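Fiber protein (Duck adenovirus 1, PDB 6ITX) forms the trimeric fibre of the avian adenovirus capsid, whose C-terminal head domain, the part present here, probably binds the host-cell receptor during attachment. Local coordinates at residues Glu220-Cys232 / Asn240-Thr252. Residues are numbered along the deposited sequence; the frame is centred on the assembly and turned at random.
Sequences ETELPGYTRHSFC and NFTGGNLYVCPCT. With SO4 (sulfate ion), chain N.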
ATOM      1  N   GLU A 220      16.666  -2.401   8.936  1.00 37.33           N
ATOM      2  CA  GLU A 220      15.770  -3.175   8.080  1.00 39.59           C
ATOM      3  C   GLU A 220      16.487  -4.266   7.278  1.00 38.60           C
ATOM      4  O   GLU A 220      15.828  -5.210   6.825  1.00 39.03           O
ATOM      5  CB  GLU A 220      14.997  -2.246   7.142  1.00 33.41           C
ATOM      6  CG  GLU A 220      15.820  -1.617   6.068  1.00 35.64           C
ATOM      7  CD  GLU A 220      16.555  -0.395   6.570  1.00 45.41           C
ATOM      8  OE1 GLU A 220      16.418  -0.073   7.783  1.00 44.54           O
ATOM      9  OE2 GLU A 220      17.264   0.244   5.751  1.00 48.57           O
ATOM     10  N   THR A 221      17.807  -4.191   7.116  1.00 37.68           N
ATOM     11  CA  THR A 221      18.524  -5.269   6.446  1.00 35.12           C
ATOM     12  C   THR A 221      18.739  -6.480   7.333  1.00 37.63           C
ATOM     13  O   THR A 221      19.301  -7.477   6.862  1.00 43.59           O
ATOM     14  CB  THR A 221      19.892  -4.818   5.938  1.00 34.90           C
ATOM     15  OG1 THR A 221      20.551  -4.050   6.948  1.00 37.49           O
ATOM     16  CG2 THR A 221      19.755  -4.009   4.668  1.00 35.05           C
ATOM     17  N   GLU A 222      18.336  -6.414   8.596  1.00 40.31           N
ATOM     18  CA  GLU A 222      18.489  -7.520   9.530  1.00 37.04           C
ATOM     19  C   GLU A 222      17.157  -8.173   9.839  1.00 41.69           C
ATOM     20  O   GLU A 222      17.115  -9.173  10.569  1.00 43.96           O
ATOM     21  CB  GLU A 222      19.147  -7.028  10.822  1.00 37.14           C
ATOM     22  CG  GLU A 222      20.166  -5.940  10.583  1.00 42.77           C
ATOM     23  CD  GLU A 222      21.217  -5.868  11.663  1.00 47.76           C
ATOM     24  OE1 GLU A 222      21.109  -4.974  12.536  1.00 48.89           O
ATOM     25  OE2 GLU A 222      22.146  -6.708  11.630  1.00 48.82           O
ATOM     26  N   LEU A 223      16.071  -7.635   9.307  1.00 40.13           N
ATOM     27  CA  LEU A 223      14.768  -8.229   9.541  1.00 40.84           C
ATOM     28  C   LEU A 223      14.605  -9.501   8.707  1.00 39.06           C
ATOM     29  O   LEU A 223      15.101  -9.580   7.576  1.00 41.71           O
ATOM     30  CB  LEU A 223      13.672  -7.215   9.203  1.00 39.80           C
ATOM     31  CG  LEU A 223      13.795  -5.944  10.050  1.00 38.71           C
ATOM     32  CD1 LEU A 223      12.745  -4.937   9.667  1.00 35.51           C
ATOM     33  CD2 LEU A 223      13.681  -6.286  11.530  1.00 35.06           C
ATOM     34  N   PRO A 224      13.941 -10.512   9.233  1.00 36.95           N
ATOM     35  CA  PRO A 224      13.617 -11.697   8.414  1.00 37.35           C
ATOM     36  C   PRO A 224      12.456 -11.434   7.460  1.00 30.87           C
ATOM     37  O   PRO A 224      11.447 -12.127   7.460  1.00 36.07           O
ATOM     38  CB  PRO A 224      13.267 -12.744   9.475  1.00 28.24           C
ATOM     39  CG  PRO A 224      12.700 -11.928  10.591  1.00 32.60           C
ATOM     40  CD  PRO A 224      13.446 -10.626  10.612  1.00 32.08           C
ATOM     41  N   GLY A 225      12.596 -10.418   6.638  1.00 28.68           N
ATOM     42  CA  GLY A 225      11.479 -10.100   5.776  1.00 33.88           C
ATOM     43  C   GLY A 225      10.775  -8.855   6.281  1.00 33.20           C
ATOM     44  O   GLY A 225      10.712  -8.597   7.490  1.00 32.14           O
ATOM     45  N   TYR A 226      10.256  -8.066   5.345  1.00 29.34           N
ATOM     46  CA  TYR A 226       9.504  -6.872   5.687  1.00 29.83           C
ATOM     47  C   TYR A 226       8.704  -6.449   4.471  1.00 29.44           C
ATOM     48  O   TYR A 226       8.987  -6.855   3.341  1.00 30.70           O
ATOM     49  CB  TYR A 226      10.402  -5.716   6.155  1.00 28.49           C
ATOM     50  CG  TYR A 226      11.416  -5.227   5.139  1.00 31.93           C
ATOM     51  CD1 TYR A 226      11.012  -4.615   3.946  1.00 34.13           C
ATOM     52  CD2 TYR A 226      12.789  -5.356   5.374  1.00 31.56           C
ATOM     53  CE1 TYR A 226      11.940  -4.175   3.004  1.00 34.11           C
ATOM     54  CE2 TYR A 226      13.726  -4.913   4.445  1.00 30.59           C
ATOM     55  CZ  TYR A 226      13.293  -4.319   3.271  1.00 35.90           C
ATOM     56  OH  TYR A 226      14.206  -3.885   2.349  1.00 38.23           O
ATOM     57  N   THR A 227       7.710  -5.621   4.729  1.00 30.05           N
ATOM     58  CA  THR A 227       6.998  -4.869   3.717  1.00 27.10           C
ATOM     59  C   THR A 227       7.404  -3.418   3.874  1.00 32.15           C
ATOM     60  O   THR A 227       7.759  -2.977   4.975  1.00 34.27           O
ATOM     61  CB  THR A 227       5.489  -5.018   3.883  1.00 33.37           C
ATOM     62  OG1 THR A 227       5.087  -4.486   5.158  1.00 32.34           O
ATOM     63  CG2 THR A 227       5.108  -6.498   3.804  1.00 31.71           C
ATOM     64  N   ARG A 228       7.399  -2.683   2.775  1.00 30.28           N
ATOM     65  CA  ARG A 228       7.899  -1.323   2.806  1.00 32.37           C
ATOM     66  C   ARG A 228       6.800  -0.362   2.407  1.00 29.40           C
ATOM     67  O   ARG A 228       6.010  -0.643   1.502  1.00 29.09           O
ATOM     68  CB  ARG A 228       9.109  -1.134   1.893  1.00 31.90           C
ATOM     69  CG  ARG A 228       9.902   0.089   2.284  1.00 32.66           C
ATOM     70  CD  ARG A 228      10.931   0.467   1.273  1.00 33.26           C
ATOM     71  NE  ARG A 228      10.322   0.685  -0.028  1.00 37.01           N
ATOM     72  CZ  ARG A 228      11.029   0.942  -1.121  1.00 37.53           C
ATOM     73  NH1 ARG A 228      10.423   1.131  -2.284  1.00 36.78           N
ATOM     74  NH2 ARG A 228      12.351   1.019  -1.035  1.00 30.12           N
ATOM     75  N   HIS A 229       6.763   0.777   3.085  1.00 29.60           N
ATOM     76  CA  HIS A 229       5.733   1.773   2.849  1.00 33.29           C
ATOM     77  C   HIS A 229       6.394   3.137   2.743  1.00 35.24           C
ATOM     78  O   HIS A 229       7.084   3.569   3.672  1.00 30.55           O
ATOM     79  CB  HIS A 229       4.671   1.717   3.948  1.00 36.07           C
ATOM     80  CG  HIS A 229       3.983   0.380   4.031  1.00 41.64           C
ATOM     81  ND1 HIS A 229       4.557  -0.731   4.629  1.00 34.54           N
ATOM     82  CD2 HIS A 229       2.814  -0.046   3.493  1.00 32.45           C
ATOM     83  CE1 HIS A 229       3.742  -1.761   4.516  1.00 31.24           C
ATOM     84  NE2 HIS A 229       2.679  -1.372   3.829  1.00 39.03           N
ATOM     85  N   SER A 230       6.227   3.786   1.590  1.00 32.84           N
ATOM     86  CA  SER A 230       6.945   5.015   1.295  1.00 32.41           C
ATOM     87  C   SER A 230       6.099   6.233   1.628  1.00 32.41           C
ATOM     88  O   SER A 230       4.889   6.257   1.373  1.00 30.20           O
ATOM     89  CB  SER A 230       7.377   5.063  -0.166  1.00 33.04           C
ATOM     90  OG  SER A 230       8.517   4.256  -0.359  1.00 37.77           O
ATOM     91  N   PHE A 231       6.759   7.252   2.171  1.00 29.85           N
ATOM     92  CA  PHE A 231       6.100   8.436   2.693  1.00 33.93           C
ATOM     93  C   PHE A 231       7.132   9.554   2.739  1.00 38.88           C
ATOM     94  O   PHE A 231       8.287   9.370   2.338  1.00 31.79           O
ATOM     95  CB  PHE A 231       5.500   8.167   4.081  1.00 29.13           C
ATOM     96  CG  PHE A 231       6.519   8.103   5.194  1.00 27.88           C
ATOM     97  CD1 PHE A 231       7.149   6.902   5.504  1.00 29.07           C
ATOM     98  CD2 PHE A 231       6.841   9.243   5.944  1.00 32.00           C
ATOM     99  CE1 PHE A 231       8.093   6.823   6.544  1.00 29.83           C
ATOM    100  CE2 PHE A 231       7.786   9.188   6.988  1.00 31.05           C
ATOM    101  CZ  PHE A 231       8.412   7.969   7.290  1.00 31.35           C
ATOM    102  N   CYS A 232       6.699  10.720   3.250  1.00 33.61           N
ATOM    103  CA  CYS A 232       7.591  11.820   3.557  1.00 33.30           C
ATOM    104  C   CYS A 232       7.020  12.635   4.713  1.00 34.80           C
ATOM    105  O   CYS A 232       5.825  12.972   4.686  1.00 32.21           O
ATOM    106  CB  CYS A 232       7.821  12.721   2.347  1.00 32.45           C
ATOM    107  SG  CYS A 232       9.268  13.801   2.471  1.00 30.39           S
ATOM    108  N   ASN A 240      14.446  20.000   5.318  1.00 31.05           N
ATOM    109  CA  ASN A 240      14.683  19.632   3.913  1.00 25.38           C
ATOM    110  C   ASN A 240      14.553  18.131   3.689  1.00 32.97           C
ATOM    111  O   ASN A 240      15.440  17.492   3.109  1.00 34.78           O
ATOM    112  CB  ASN A 240      16.044  20.120   3.407  1.00 28.68           C
ATOM    113  CG  ASN A 240      16.202  21.655   3.478  1.00 34.49           C
ATOM    114  OD1 ASN A 240      17.297  22.156   3.723  1.00 40.22           O
ATOM    115  ND2 ASN A 240      15.119  22.390   3.279  1.00 39.07           N
ATOM    116  N   PHE A 241      13.438  17.562   4.144  1.00 31.17           N
ATOM    117  CA  PHE A 241      13.227  16.131   3.962  1.00 31.83           C
ATOM    118  C   PHE A 241      13.067  15.781   2.487  1.00 32.76           C
ATOM    119  O   PHE A 241      12.472  16.531   1.706  1.00 32.45           O
ATOM    120  CB  PHE A 241      11.997  15.658   4.727  1.00 27.83           C
ATOM    121  CG  PHE A 241      12.130  15.785   6.200  1.00 32.45           C
ATOM    122  CD1 PHE A 241      13.112  15.077   6.885  1.00 33.60           C
ATOM    123  CD2 PHE A 241      11.277  16.616   6.920  1.00 34.49           C
ATOM    124  CE1 PHE A 241      13.247  15.193   8.278  1.00 29.77           C
ATOM    125  CE2 PHE A 241      11.414  16.732   8.306  1.00 36.31           C
ATOM    126  CZ  PHE A 241      12.409  16.019   8.979  1.00 27.41           C
ATOM    127  N   THR A 242      13.589  14.612   2.112  1.00 35.39           N
ATOM    128  CA  THR A 242      13.495  14.127   0.746  1.00 33.14           C
ATOM    129  C   THR A 242      12.731  12.828   0.613  1.00 32.58           C
ATOM    130  O   THR A 242      12.349  12.480  -0.507  1.00 37.49           O
ATOM    131  CB  THR A 242      14.889  13.935   0.138  1.00 28.51           C
ATOM    132  OG1 THR A 242      15.673  13.126   1.028  1.00 32.25           O
ATOM    133  CG2 THR A 242      15.562  15.281  -0.086  1.00 23.41           C
ATOM    134  N   GLY A 243      12.479  12.115   1.701  1.00 32.61           N
ATOM    135  CA  GLY A 243      11.710  10.890   1.608  1.00 33.43           C
ATOM    136  C   GLY A 243      11.745  10.108   2.906  1.00 34.84           C
ATOM    137  O   GLY A 243      12.418  10.469   3.875  1.00 33.11           O
ATOM    138  N   GLY A 244      11.001   9.015   2.903  1.00 37.02           N
ATOM    139  CA  GLY A 244      10.855   8.222   4.103  1.00 32.12           C
ATOM    140  C   GLY A 244      10.359   6.839   3.767  1.00 33.64           C
ATOM    141  O   GLY A 244       9.625   6.639   2.791  1.00 30.28           O
ATOM    142  N   ASN A 245      10.770   5.876   4.579  1.00 34.70           N
ATOM    143  CA  ASN A 245      10.314   4.515   4.385  1.00 37.41           C
ATOM    144  C   ASN A 245      10.014   3.879   5.733  1.00 33.44           C
ATOM    145  O   ASN A 245      10.738   4.084   6.709  1.00 34.06           O
ATOM    146  CB  ASN A 245      11.336   3.722   3.568  1.00 34.19           C
ATOM    147  CG  ASN A 245      11.190   3.999   2.071  1.00 39.14           C
ATOM    148  OD1 ASN A 245      10.178   3.651   1.467  1.00 35.77           O
ATOM    149  ND2 ASN A 245      12.182   4.659   1.480  1.00 46.12           N
ATOM    150  N   LEU A 246       8.895   3.171   5.784  1.00 31.55           N
ATOM    151  CA  LEU A 246       8.481   2.416   6.951  1.00 32.10           C
ATOM    152  C   LEU A 246       8.638   0.947   6.603  1.00 30.39           C
ATOM    153  O   LEU A 246       8.211   0.524   5.526  1.00 33.37           O
ATOM    154  CB  LEU A 246       7.028   2.736   7.325  1.00 32.58           C
ATOM    155  CG  LEU A 246       6.295   1.762   8.256  1.00 32.33           C
ATOM    156  CD1 LEU A 246       6.939   1.708   9.636  1.00 31.81           C
ATOM    157  CD2 LEU A 246       4.874   2.165   8.381  1.00 28.27           C
ATOM    158  N   TYR A 247       9.278   0.186   7.485  1.00 30.44           N
ATOM    159  CA  TYR A 247       9.502  -1.240   7.268  1.00 33.48           C
ATOM    160  C   TYR A 247       8.786  -1.989   8.376  1.00 34.56           C
ATOM    161  O   TYR A 247       9.112  -1.811   9.557  1.00 35.06           O
ATOM    162  CB  TYR A 247      10.996  -1.590   7.249  1.00 29.57           C
ATOM    163  CG  TYR A 247      11.764  -0.837   6.195  1.00 33.00           C
ATOM    164  CD1 TYR A 247      12.090   0.487   6.389  1.00 29.28           C
ATOM    165  CD2 TYR A 247      12.152  -1.447   4.995  1.00 33.64           C
ATOM    166  CE1 TYR A 247      12.768   1.198   5.446  1.00 34.17           C
ATOM    167  CE2 TYR A 247      12.841  -0.736   4.033  1.00 31.01           C
ATOM    168  CZ  TYR A 247      13.138   0.604   4.270  1.00 35.62           C
ATOM    169  OH  TYR A 247      13.828   1.383   3.367  1.00 32.09           O
ATOM    170  N   VAL A 248       7.800  -2.802   8.004  1.00 30.84           N
ATOM    171  CA  VAL A 248       6.993  -3.525   8.973  1.00 29.88           C
ATOM    172  C   VAL A 248       7.455  -4.966   8.995  1.00 35.82           C
ATOM    173  O   VAL A 248       7.632  -5.595   7.943  1.00 36.01           O
ATOM    174  CB  VAL A 248       5.497  -3.440   8.646  1.00 28.81           C
ATOM    175  CG1 VAL A 248       4.712  -4.249   9.645  1.00 25.85           C
ATOM    176  CG2 VAL A 248       5.038  -2.004   8.604  1.00 26.75           C
ATOM    177  N   CYS A 249       7.644  -5.483  10.180  1.00 35.44           N
ATOM    178  CA  CYS A 249       8.068  -6.848  10.378  1.00 32.90           C
ATOM    179  C   CYS A 249       7.624  -7.255  11.770  1.00 38.45           C
ATOM    180  O   CYS A 249       7.990  -6.590  12.756  1.00 34.22           O
ATOM    181  CB  CYS A 249       9.579  -6.994  10.248  1.00 33.31           C
ATOM    182  SG  CYS A 249      10.066  -8.673  10.621  1.00 34.00           S
ATOM    183  N   PRO A 250       6.822  -8.309  11.897  1.00 33.65           N
ATOM    184  CA  PRO A 250       6.425  -8.761  13.229  1.00 37.85           C
ATOM    185  C   PRO A 250       7.633  -9.174  14.063  1.00 35.50           C
ATOM    186  O   PRO A 250       8.709  -9.482  13.549  1.00 35.60           O
ATOM    187  CB  PRO A 250       5.494  -9.940  12.930  1.00 37.29           C
ATOM    188  CG  PRO A 250       4.865  -9.536  11.636  1.00 34.21           C
ATOM    189  CD  PRO A 250       6.016  -8.952  10.850  1.00 33.90           C
ATOM    190  N   CYS A 251       7.448  -9.146  15.380  1.00 36.02           N
ATOM    191  CA  CYS A 251       8.552  -9.381  16.297  1.00 37.67           C
ATOM    192  C   CYS A 251       8.072 -10.118  17.538  1.00 37.37           C
ATOM    193  O   CYS A 251       6.876 -10.156  17.859  1.00 34.08           O
ATOM    194  CB  CYS A 251       9.193  -8.073  16.731  1.00 34.31           C
ATOM    195  SG  CYS A 251       7.942  -7.076  17.549  1.00 33.18           S
ATOM    196  N   THR A 252       9.047 -10.682  18.241  1.00 39.50           N
ATOM    197  CA  THR A 252       8.866 -11.310  19.536  1.00 44.59           C
ATOM    198  C   THR A 252       9.987 -10.843  20.451  1.00 46.89           C
ATOM    199  O   THR A 252      11.125 -10.637  20.007  1.00 46.91           O
ATOM    200  CB  THR A 252       8.854 -12.839  19.419  1.00 45.07           C
ATOM    201  OG1 THR A 252       8.213 -13.378  20.574  1.00 65.87           O
ATOM    202  CG2 THR A 252      10.264 -13.410  19.317  1.00 37.35           C
TER
HETATM  203  S   SO4 N 401      12.117   3.569  -5.081  1.00 66.91           S
HETATM  204  O1  SO4 N 401      11.516   4.640  -5.913  1.00 51.84           O
HETATM  205  O2  SO4 N 401      11.052   2.853  -4.366  1.00 55.25           O
HETATM  206  O3  SO4 N 401      12.825   2.625  -5.952  1.00 47.80           O
HETATM  207  O4  SO4 N 401      13.008   4.126  -4.045  1.00 57.96           O
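Y247 is clasped by three side chains of 220-232. The CG of E220 lies over the centre of one ring face, 3.8 Å from the Y247 centroid. The CG of R228 covers the opposite face nearer the rim, so aliphatic carbons sandwich the ring. The edge of Y247 points into the face of Y226, with its CD2 above the centre of that ring. This is a T-shaped pair, centroids 4.8 Å apart and planes at 87°. A chi1 of 61° swings the Y226 ring over beside Y247.

On the same face of the sheet, S230 OG donates a hydrogen bond to N245 OD1. The same oxygen lies over one face of the R228 guanidinium, whose plane is not far from parallel to the amide. R228 extends past N245, bends at chi3 (57°), and its NH1 binds a sulfate oxygen, O2, at 2.8 Å. R228 of each of the two neighbouring subunits binds this sulfate too, so three arginines share one anion, probably from the crystallisation liquor.

The other face carries T227, H229, F231, L246 and V248. F231 lays its ring over G244, with G244 CA 4.0 Å from the F231 centroid.

Backbone bonds pair T227 with V248 and H229 with L246 in both directions, and F231 N donates to G244 O. The two strands thus form an antiparallel beta hairpin.

Strand 262-271 flanks 241-252 on its far side, where L246 touches F267 and V248 touches M265. H229, F231 and L246 also pack on strand 288-299. Y226 and T227 pair with a strand of the second subunit, and F231 and C232 with one of the third, so the sheet continues across both trimer interfaces.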